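Local structure of Cfl (Pectobacterium brasiliense, 7A9J) at residues A[203-208]-A[382-387]; A[211-216]-A[340-345]; A[310-315]-A[332-337]. The protein is a coronafacic acid ligase of the ATP-dependent AMP-binding enzyme family that probably activates carboxylic acids for amide bond formation. The protein carries 1 engineered substitution. All blocks are in the same frame, centred on the assembly; numbering follows the deposited sequence. Where two conformers were deposited one is given.

Contact 1: A[203-208]-A[382-387]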
loop_
_atom_site.group_PDB
_atom_site.type_symbol
_atom_site.label_atom_id
_atom_site.label_comp_id
_atom_site.label_asym_id
_atom_site.label_seq_id
_atom_site.Cartn_x
_atom_site.Cartn_y
_atom_site.Cartn_z
ATOM N N GLN A 203 16.700 2.581 12.526
ATOM C CA GLN A 203 17.076 1.222 12.155
ATOM C C GLN A 203 16.148 0.202 12.813
ATOM O O GLN A 203 15.687 -0.746 12.150
ATOM C CB GLN A 203 18.552 0.970 12.498
ATOM C CG GLN A 203 19.516 1.861 11.687
ATOM C CD GLN A 203 19.880 1.253 10.324
ATOM O OE1 GLN A 203 19.512 0.128 10.022
ATOM N NE2 GLN A 203 20.661 2.003 9.517
ATOM N N LYS A 204 15.839 0.393 14.101
ATOM C CA LYS A 204 14.926 -0.515 14.792
ATOM C C LYS A 204 13.499 -0.458 14.237
ATOM O O LYS A 204 12.866 -1.515 14.096
ATOM C CB LYS A 204 14.903 -0.229 16.297
ATOM C CG LYS A 204 14.087 -1.281 17.072
ATOM C CD LYS A 204 14.165 -1.049 18.607
ATOM C CE LYS A 204 13.532 -2.211 19.405
ATOM N NZ LYS A 204 12.178 -2.621 18.943
ATOM N N THR A 205 12.945 0.753 13.981
ATOM C CA THR A 205 11.630 0.803 13.338
ATOM C C THR A 205 11.602 -0.063 12.089
ATOM O O THR A 205 10.652 -0.839 11.851
ATOM C CB THR A 205 11.242 2.227 12.904
ATOM O OG1 THR A 205 11.538 3.176 13.930
ATOM C CG2 THR A 205 9.699 2.272 12.664
ATOM N N LEU A 206 12.657 0.044 11.277
ATOM C CA LEU A 206 12.653 -0.689 10.031
ATOM C C LEU A 206 12.754 -2.204 10.271
ATOM O O LEU A 206 12.066 -2.977 9.595
ATOM C CB LEU A 206 13.816 -0.169 9.186
ATOM C CG LEU A 206 13.769 -0.464 7.722
ATOM C CD1 LEU A 206 12.517 0.143 7.085
ATOM C CD2 LEU A 206 15.072 0.168 7.145
ATOM N N ILE A 207 13.630 -2.624 11.193
ATOM C CA ILE A 207 13.704 -4.040 11.588
ATOM C C ILE A 207 12.290 -4.529 11.961
ATOM O O ILE A 207 11.814 -5.560 11.472
ATOM C CB ILE A 207 14.665 -4.202 12.776
ATOM C CG1 ILE A 207 16.155 -3.929 12.373
ATOM C CG2 ILE A 207 14.535 -5.593 13.454
ATOM C CD1 ILE A 207 16.995 -3.850 13.608
ATOM N N ASP A 208 11.624 -3.795 12.855
ATOM C CA ASP A 208 10.327 -4.251 13.359
ATOM C C ASP A 208 9.254 -4.176 12.268
ATOM O O ASP A 208 8.395 -5.060 12.175
ATOM C CB ASP A 208 9.924 -3.436 14.602
ATOM C CG ASP A 208 10.902 -3.683 15.793
ATOM O OD1 ASP A 208 11.498 -4.791 15.838
ATOM O OD2 ASP A 208 11.044 -2.808 16.680
ATOM N N SER A 382 1.563 -0.246 17.492
ATOM C CA SER A 382 2.365 -1.166 16.674
ATOM C C SER A 382 3.711 -1.480 17.340
ATOM O O SER A 382 4.253 -0.631 18.068
ATOM C CB SER A 382 2.606 -0.555 15.285
ATOM O OG SER A 382 3.621 -1.298 14.602
ATOM N N PRO A 383 4.248 -2.701 17.165
ATOM C CA PRO A 383 5.604 -2.977 17.668
ATOM C C PRO A 383 6.674 -2.279 16.871
ATOM O O PRO A 383 7.823 -2.192 17.342
ATOM C CB PRO A 383 5.728 -4.504 17.556
ATOM C CG PRO A 383 4.899 -4.836 16.337
ATOM C CD PRO A 383 3.682 -3.881 16.488
ATOM N N ALA A 384 6.350 -1.771 15.682
ATOM C CA ALA A 384 7.287 -0.936 14.935
ATOM C C ALA A 384 7.002 0.513 15.307
ATOM O O ALA A 384 6.088 1.149 14.775
ATOM C CB ALA A 384 7.189 -1.198 13.440
ATOM N N LYS A 385 7.778 1.014 16.248
ATOM C CA LYS A 385 7.616 2.360 16.780
ATOM C C LYS A 385 8.402 3.353 15.947
ATOM O O LYS A 385 9.648 3.346 15.961
ATOM C CB LYS A 385 8.095 2.421 18.221
ATOM C CG LYS A 385 7.582 1.323 19.060
ATOM C CD LYS A 385 6.249 1.690 19.583
ATOM C CE LYS A 385 5.869 0.721 20.681
ATOM N NZ LYS A 385 4.399 0.693 20.606
ATOM N N THR A 386 7.687 4.246 15.271
ATOM C CA THR A 386 8.346 5.369 14.624
ATOM C C THR A 386 8.867 6.339 15.686
ATOM O O THR A 386 8.378 6.393 16.815
ATOM C CB THR A 386 7.393 6.054 13.652
ATOM O OG1 THR A 386 6.229 6.487 14.376
ATOM C CG2 THR A 386 6.956 5.044 12.578
ATOM N N ILE A 387 9.883 7.105 15.321
ATOM C CA ILE A 387 10.587 7.921 16.284
ATOM C C ILE A 387 9.857 9.229 16.515
ATOM O O ILE A 387 9.935 9.802 17.603
ATOM C CB ILE A 387 12.022 8.204 15.791
ATOM C CG1 ILE A 387 12.748 6.892 15.476
ATOM C CG2 ILE A 387 12.747 9.053 16.753
ATOM C CD1 ILE A 387 12.516 5.779 16.504
HETATM O O HOH W 1 10.356 -0.231 16.789
#

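Contact 2: A[211-216]-A[340-345]. With R4Z (6-ethyl-1-oxidanylidene-indene-4-carboxylic acid), chain B.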
loop_
_atom_site.group_PDB
_atom_site.type_symbol
_atom_site.label_atom_id
_atom_site.label_comp_id
_atom_site.label_asym_id
_atom_site.label_seq_id
_atom_site.Cartn_x
_atom_site.Cartn_y
_atom_site.Cartn_z
ATOM N N ASN A 211 9.830 -7.099 10.021
ATOM C CA ASN A 211 9.361 -8.297 10.728
ATOM C C ASN A 211 7.823 -8.422 10.669
ATOM O O ASN A 211 7.311 -9.541 10.470
ATOM C CB ASN A 211 9.809 -8.284 12.188
ATOM C CG ASN A 211 11.298 -8.624 12.354
ATOM O OD1 ASN A 211 11.941 -9.109 11.434
ATOM N ND2 ASN A 211 11.835 -8.357 13.539
ATOM N N LEU A 212 7.103 -7.303 10.762
ATOM C CA LEU A 212 5.651 -7.342 10.529
ATOM C C LEU A 212 5.376 -7.779 9.095
ATOM O O LEU A 212 4.520 -8.638 8.838
ATOM C CB LEU A 212 5.003 -5.976 10.754
ATOM C CG LEU A 212 4.957 -5.562 12.232
ATOM C CD1 LEU A 212 4.723 -4.061 12.340
ATOM C CD2 LEU A 212 3.795 -6.361 12.959
ATOM N N THR A 213 6.095 -7.187 8.142
ATOM C CA THR A 213 5.795 -7.464 6.742
ATOM C C THR A 213 6.095 -8.919 6.380
ATOM O O THR A 213 5.381 -9.513 5.567
ATOM C CB THR A 213 6.625 -6.498 5.850
ATOM O OG1 THR A 213 6.330 -5.150 6.317
ATOM C CG2 THR A 213 6.186 -6.648 4.399
ATOM N N LYS A 214 7.186 -9.472 6.920
ATOM C CA LYS A 214 7.546 -10.869 6.638
ATOM C C LYS A 214 6.386 -11.819 6.876
ATOM O O LYS A 214 6.179 -12.729 6.065
ATOM C CB LYS A 214 8.723 -11.337 7.506
ATOM C CG LYS A 214 10.050 -10.843 6.941
ATOM C CD LYS A 214 11.201 -11.116 7.979
ATOM C CE LYS A 214 11.372 -12.532 8.411
ATOM N NZ LYS A 214 12.680 -12.614 9.212
ATOM N N VAL A 215 5.595 -11.586 7.954
ATOM C CA VAL A 215 4.431 -12.441 8.311
ATOM C C VAL A 215 3.350 -12.402 7.232
ATOM O O VAL A 215 2.508 -13.301 7.171
ATOM C CB VAL A 215 3.828 -11.994 9.717
ATOM C CG1 VAL A 215 2.620 -12.875 10.144
ATOM C CG2 VAL A 215 4.929 -12.087 10.743
ATOM N N THR A 216 3.323 -11.356 6.406
ATOM C CA THR A 216 2.307 -11.206 5.379
ATOM C C THR A 216 2.740 -11.711 4.013
ATOM O O THR A 216 1.908 -11.706 3.083
ATOM C CB THR A 216 1.861 -9.735 5.217
ATOM O OG1 THR A 216 2.829 -9.002 4.480
ATOM C CG2 THR A 216 1.603 -9.059 6.606
ATOM N N GLY A 340 4.475 2.272 11.302
ATOM C CA GLY A 340 5.711 1.546 10.963
ATOM C C GLY A 340 5.561 0.614 9.778
ATOM O O GLY A 340 6.274 0.737 8.771
ATOM N N GLY A 341 4.594 -0.272 9.851
ATOM C CA GLY A 341 4.338 -1.215 8.804
ATOM C C GLY A 341 2.901 -1.726 8.783
ATOM O O GLY A 341 2.019 -1.153 9.373
ATOM N N PRO A 342 2.675 -2.789 8.042
ATOM C CA PRO A 342 1.418 -3.550 8.152
ATOM C C PRO A 342 1.160 -3.920 9.614
ATOM O O PRO A 342 2.056 -4.395 10.339
ATOM C CB PRO A 342 1.693 -4.830 7.336
ATOM C CG PRO A 342 2.926 -4.444 6.481
ATOM C CD PRO A 342 3.753 -3.587 7.424
ATOM N N VAL A 343 -0.108 -3.804 10.031
ATOM C CA VAL A 343 -0.417 -4.223 11.397
ATOM C C VAL A 343 -1.529 -5.246 11.486
ATOM O O VAL A 343 -1.657 -5.903 12.512
ATOM C CB VAL A 343 -0.781 -3.000 12.276
ATOM C CG1 VAL A 343 0.519 -2.149 12.461
ATOM C CG2 VAL A 343 -1.922 -2.156 11.656
ATOM N N ILE A 344 -2.400 -5.331 10.498
ATOM C CA ILE A 344 -3.514 -6.265 10.523
ATOM C C ILE A 344 -3.521 -6.978 9.177
ATOM O O ILE A 344 -3.364 -6.345 8.130
ATOM C CB ILE A 344 -4.852 -5.535 10.804
ATOM C CG1 ILE A 344 -4.850 -5.014 12.232
ATOM C CG2 ILE A 344 -6.011 -6.520 10.617
ATOM C CD1 ILE A 344 -5.946 -3.895 12.528
ATOM N N TYR A 345 -3.669 -8.285 9.219
ATOM C CA TYR A 345 -3.500 -9.101 8.040
ATOM C C TYR A 345 -4.645 -10.079 7.912
ATOM O O TYR A 345 -4.973 -10.774 8.873
ATOM C CB TYR A 345 -2.164 -9.804 8.171
ATOM C CG TYR A 345 -1.874 -10.914 7.188
ATOM C CD1 TYR A 345 -2.043 -10.736 5.830
ATOM C CD2 TYR A 345 -1.404 -12.142 7.653
ATOM C CE1 TYR A 345 -1.759 -11.773 4.905
ATOM C CE2 TYR A 345 -1.127 -13.199 6.760
ATOM C CZ TYR A 345 -1.306 -12.995 5.383
ATOM O OH TYR A 345 -1.001 -14.030 4.520
HETATM C C13 R4Z B . 3.260 1.307 5.982
HETATM C C15 R4Z B . 1.562 -0.430 5.251
HETATM C C02 R4Z B . -0.165 -2.130 4.310
HETATM C C03 R4Z B . -1.080 -2.256 3.266
HETATM C C04 R4Z B . -1.060 -0.901 2.557
HETATM C C05 R4Z B . 0.576 -0.903 4.401
HETATM C C06 R4Z B . 0.107 -0.091 3.338
HETATM C C07 R4Z B . 0.677 1.165 3.166
HETATM C C08 R4Z B . 0.186 2.064 2.020
HETATM C C11 R4Z B . 1.697 1.611 4.005
HETATM C C12 R4Z B . 2.160 0.818 5.064
HETATM C C14 R4Z B . 4.651 1.164 5.300
HETATM O O01 R4Z B . -0.007 -3.019 5.105
HETATM O O09 R4Z B . 0.904 3.053 1.712
HETATM O O10 R4Z B . -0.906 1.853 1.400
#

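Contact 3: A[310-315]-A[332-337]. With R4Z (6-ethyl-1-oxidanylidene-indene-4-carboxylic acid), chain B.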
loop_
_atom_site.group_PDB
_atom_site.type_symbol
_atom_site.label_atom_id
_atom_site.label_comp_id
_atom_site.label_asym_id
_atom_site.label_seq_id
_atom_site.Cartn_x
_atom_site.Cartn_y
_atom_site.Cartn_z
ATOM N N GLY A 310 -3.672 -4.131 -0.529
ATOM C CA GLY A 310 -3.143 -3.352 0.586
ATOM C C GLY A 310 -3.809 -2.004 0.700
ATOM O O GLY A 310 -3.959 -1.324 -0.301
ATOM N N GLY A 311 -4.137 -1.614 1.946
ATOM C CA GLY A 311 -4.607 -0.278 2.273
ATOM C C GLY A 311 -4.940 0.049 3.731
ATOM O O GLY A 311 -4.200 -0.258 4.692
ATOM N N ASP A 312 -6.063 0.775 3.864
ATOM C CA ASP A 312 -6.624 1.258 5.124
ATOM C C ASP A 312 -8.134 1.064 5.130
ATOM O O ASP A 312 -8.872 1.764 5.850
ATOM C CB ASP A 312 -6.259 2.724 5.365
ATOM C CG ASP A 312 -5.021 2.864 6.210
ATOM O OD1 ASP A 312 -4.975 2.163 7.249
ATOM O OD2 ASP A 312 -4.105 3.641 5.826
ATOM N N SER A 313 -8.599 0.121 4.311
ATOM C CA SER A 313 -9.985 -0.245 4.246
ATOM C C SER A 313 -10.145 -1.759 4.321
ATOM O O SER A 313 -9.348 -2.484 4.947
ATOM C CB SER A 313 -10.593 0.265 2.952
ATOM O OG SER A 313 -12.001 0.166 2.975
ATOM N N CYS A 314 -11.199 -2.212 3.664
ATOM C CA CYS A 314 -11.619 -3.602 3.635
ATOM C C CYS A 314 -11.751 -4.053 2.178
ATOM O O CYS A 314 -12.262 -3.308 1.327
ATOM C CB CYS A 314 -12.918 -3.707 4.388
ATOM S SG CYS A 314 -13.785 -5.252 4.234
ATOM N N ALA A 315 -11.261 -5.261 1.869
ATOM C CA ALA A 315 -11.340 -5.749 0.499
ATOM C C ALA A 315 -12.275 -6.944 0.351
ATOM O O ALA A 315 -12.095 -7.791 -0.537
ATOM C CB ALA A 315 -9.909 -6.078 -0.001
ATOM N N SER A 332 -5.506 -9.600 2.418
ATOM C CA SER A 332 -5.352 -8.158 2.512
ATOM C C SER A 332 -4.401 -7.805 3.635
ATOM O O SER A 332 -4.195 -8.553 4.579
ATOM C CB SER A 332 -6.731 -7.419 2.728
ATOM O OG SER A 332 -7.374 -7.901 3.905
ATOM N N SER A 333 -3.854 -6.594 3.510
ATOM C CA SER A 333 -2.951 -6.060 4.501
ATOM C C SER A 333 -3.427 -4.657 4.826
ATOM O O SER A 333 -3.908 -3.938 3.955
ATOM C CB SER A 333 -1.478 -6.086 3.922
ATOM O OG SER A 333 -0.571 -5.636 4.920
ATOM N N TYR A 334 -3.383 -4.312 6.087
ATOM C CA TYR A 334 -3.910 -3.042 6.541
ATOM C C TYR A 334 -2.808 -2.392 7.347
ATOM O O TYR A 334 -2.331 -2.978 8.310
ATOM C CB TYR A 334 -5.146 -3.289 7.392
ATOM C CG TYR A 334 -5.789 -2.110 8.108
ATOM C CD1 TYR A 334 -5.247 -1.588 9.286
ATOM C CD2 TYR A 334 -6.997 -1.586 7.656
ATOM C CE1 TYR A 334 -5.920 -0.555 9.995
ATOM C CE2 TYR A 334 -7.626 -0.529 8.329
ATOM C CZ TYR A 334 -7.095 -0.042 9.510
ATOM O OH TYR A 334 -7.765 0.996 10.206
ATOM N N GLY A 335 -2.414 -1.192 6.970
ATOM C CA GLY A 335 -1.317 -0.581 7.701
ATOM C C GLY A 335 -1.085 0.813 7.177
ATOM O O GLY A 335 -1.716 1.258 6.205
ATOM N N GLN A 336 -0.175 1.511 7.855
ATOM C CA GLN A 336 0.137 2.863 7.409
ATOM C C GLN A 336 1.506 3.251 7.960
ATOM O O GLN A 336 2.013 2.665 8.924
ATOM C CB GLN A 336 -0.924 3.873 7.860
ATOM C CG GLN A 336 -1.054 3.977 9.353
ATOM C CD GLN A 336 -2.272 4.845 9.751
ATOM O OE1 GLN A 336 -3.365 4.326 9.969
ATOM N NE2 GLN A 336 -2.090 6.160 9.791
ATOM N N THR A 337 2.067 4.296 7.355
ATOM C CA THR A 337 3.430 4.711 7.698
ATOM C C THR A 337 3.591 5.047 9.177
ATOM O O THR A 337 4.591 4.684 9.786
ATOM C CB THR A 337 3.783 5.906 6.809
ATOM O OG1 THR A 337 3.654 5.444 5.449
ATOM C CG2 THR A 337 5.248 6.334 7.028
HETATM C C13 R4Z B . 3.260 1.307 5.982
HETATM C C15 R4Z B . 1.562 -0.430 5.251
HETATM C C02 R4Z B . -0.165 -2.130 4.310
HETATM C C03 R4Z B . -1.080 -2.256 3.266
HETATM C C04 R4Z B . -1.060 -0.901 2.557
HETATM C C05 R4Z B . 0.576 -0.903 4.401
HETATM C C06 R4Z B . 0.107 -0.091 3.338
HETATM C C07 R4Z B . 0.677 1.165 3.166
HETATM C C08 R4Z B . 0.186 2.064 2.020
HETATM C C11 R4Z B . 1.697 1.611 4.005
HETATM C C12 R4Z B . 2.160 0.818 5.064
HETATM C C14 R4Z B . 4.651 1.164 5.300
HETATM O O01 R4Z B . -0.007 -3.019 5.105
HETATM O O09 R4Z B . 0.904 3.053 1.712
HETATM O O10 R4Z B . -0.906 1.853 1.400
HETATM O O HOH W 2 -1.827 3.438 4.455
HETATM O O HOH W 3 -7.275 -4.121 4.548
HETATM O O HOH W 4 -10.083 -7.028 3.825
#

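Contact 1: A[203-208]-A[382-387]
Thr205 gathers all three of its side-chain atoms round Lys385 O, and its methyl also reaches Thr386. CB lies 3.6 Å from Lys385 O, and from it the two branches part. With chi1 at -44°, OG1 sits beside the backbone N and reaches the same carbonyl, donating a hydrogen bond of 2.8 Å from OG1 to Lys385 O. The hydroxyl approaches from above the carbonyl plane, 37° out of it, instead of along a lone pair. At the same time OG1 is hydrogen-bonded to the amide N of Ser202, so the hydroxyl links the start of helix 203-214 to the 382-387 loop. The methyl CG2 packs against the same carbonyl and on to the methyl of Thr386, CG2 to CG2 at 3.9 Å, while Ile387 CD1 closes over OG1.

One turn further on, Asp208 lays CB against Ala384 CA, 3.6 Å away. Its OD2, held by a salt bridge from Lys204, comes near Pro383 O, but both atoms are acceptors. A water links the carboxylate to the loop, donating to Asp208 OD2 at 2.7 Å and accepting from Lys385 N at 2.9 Å. The loop is shaped by an ST turn at Ser382, whose OG accepts from Ala384 N. Helix and loop are thus joined by backbone-directed polar bonds, one direct and one through water, with small apolar groups filling in between them.

Contact 2: A[211-216]-A[340-345]
Thr216 sits over one face of the Tyr345 ring, with CA above its centre: CA stands 4.1 Å from the ring centroid and only 12° off the normal, a CH-pi contact. The methyl CG2 is over the same face, nearer the root of the ring, 4.0 Å from Tyr345 CG. Tyr345 presents the face because its CG is anti to the backbone N (chi1 169°), which swings the ring out from the strand toward Val215 and Thr216. The phenol is fixed at its far end by hydrogen bonds of OH with Gln331 and Asn218, and Asn218 also takes up Val215 O, so the same residue ties the ring to the backbone it packs against. Thr216 is itself held, since OG1 donates to Thr213 O at 2.8 Å in the carbonyl plane and Thr216 N binds that oxygen too.

Pro342 is gripped from the helix side by two residues. The hydroxyl of Thr213, itself hydrogen-bonded to Ala209 O, touches CD and CG of the proline, with OG1 3.2 Å from Pro342 CD. Leu212 instead curls round the proline carbonyl, CD1 standing 3.4 Å from Pro342 O; this oxygen is buried among aliphatic groups and has no hydrogen-bond partner. The CB-CG edge of the proline reaches the ligand ketone, CB 3.3 Å from O01, and Gly341 CA packs against the ethyl carbon C13. The proline therefore stands between helix 203-214 and the bound indenone acid. Just beyond it, a classic beta bulge sets Val343 and Ile344 together opposite Tyr334, and the Gly340-Gly341-Pro342 approach to this bulged strand forms one wall of the ligand pocket.

Contact 3: A[310-315]-A[332-337]
Strands 310-311 and 332-335 run parallel, Gly311 N donating to Ser333 O (3.1 Å) and Gly335 N to Gly311 O (3.0 Å), the second bond nearly collinear with its carbonyl. On the face to which Ser333 points, Gly310 offers bare backbone and the ligand lies there, its C04 3.5 Å from Gly310 C and 3.2 Å from Gly311 N. With chi1 near 180° (-177°), the Ser333 hydroxyl extends away from the backbone N toward the ketone, OG donating to ligand O01 at 2.7 Å.

Tyr334 leaves from the opposite face, its OH hydrogen-bonded to Asp408, and its ring turns back to Asp312 and Ser313. In one of two modelled conformers, the Asp312 carboxylate is perpendicular to the ring and holds OD1 over one face, displaced toward the rim, 3.8 Å from Tyr334 CZ. Ser313 O comes in at the edge, in the ring plane, 3.7 Å from Tyr334 CD2.

In that conformer a water can donate to both Asp312 OD2 and Gly335 O. Another water joins Ala315 N to Ser332 OG. The segments are therefore bonded directly along the strands and through water from the following loop, while polar recognition of the ligand here comes from a single serine hydroxyl acting on the ketone.

In the fold
The three contacts step inward toward the ligand. Helix 203-214 serves contacts 1 and 2, whose centres are 11 Å apart, and Leu212 packs on Ser382 and Pro383 between them. Contacts 2 and 3, with centres 10 Å apart, meet in adjacent strands: Tyr334 N and O probably bond to Ile344 O and Val343 N, each at 2.9 Å. Both line the pocket, Pro342 and Ser333 converging on the ligand ketone with Pro342 CB 3.4 Å from Ser333 OG. Contact 1 lies farther off, about 18 Å from contact 3 between centres, yet Thr386 CG2 touches Thr337 O at 3.7 Å and the Thr386 side chain comes within about 8 Å of the ligand.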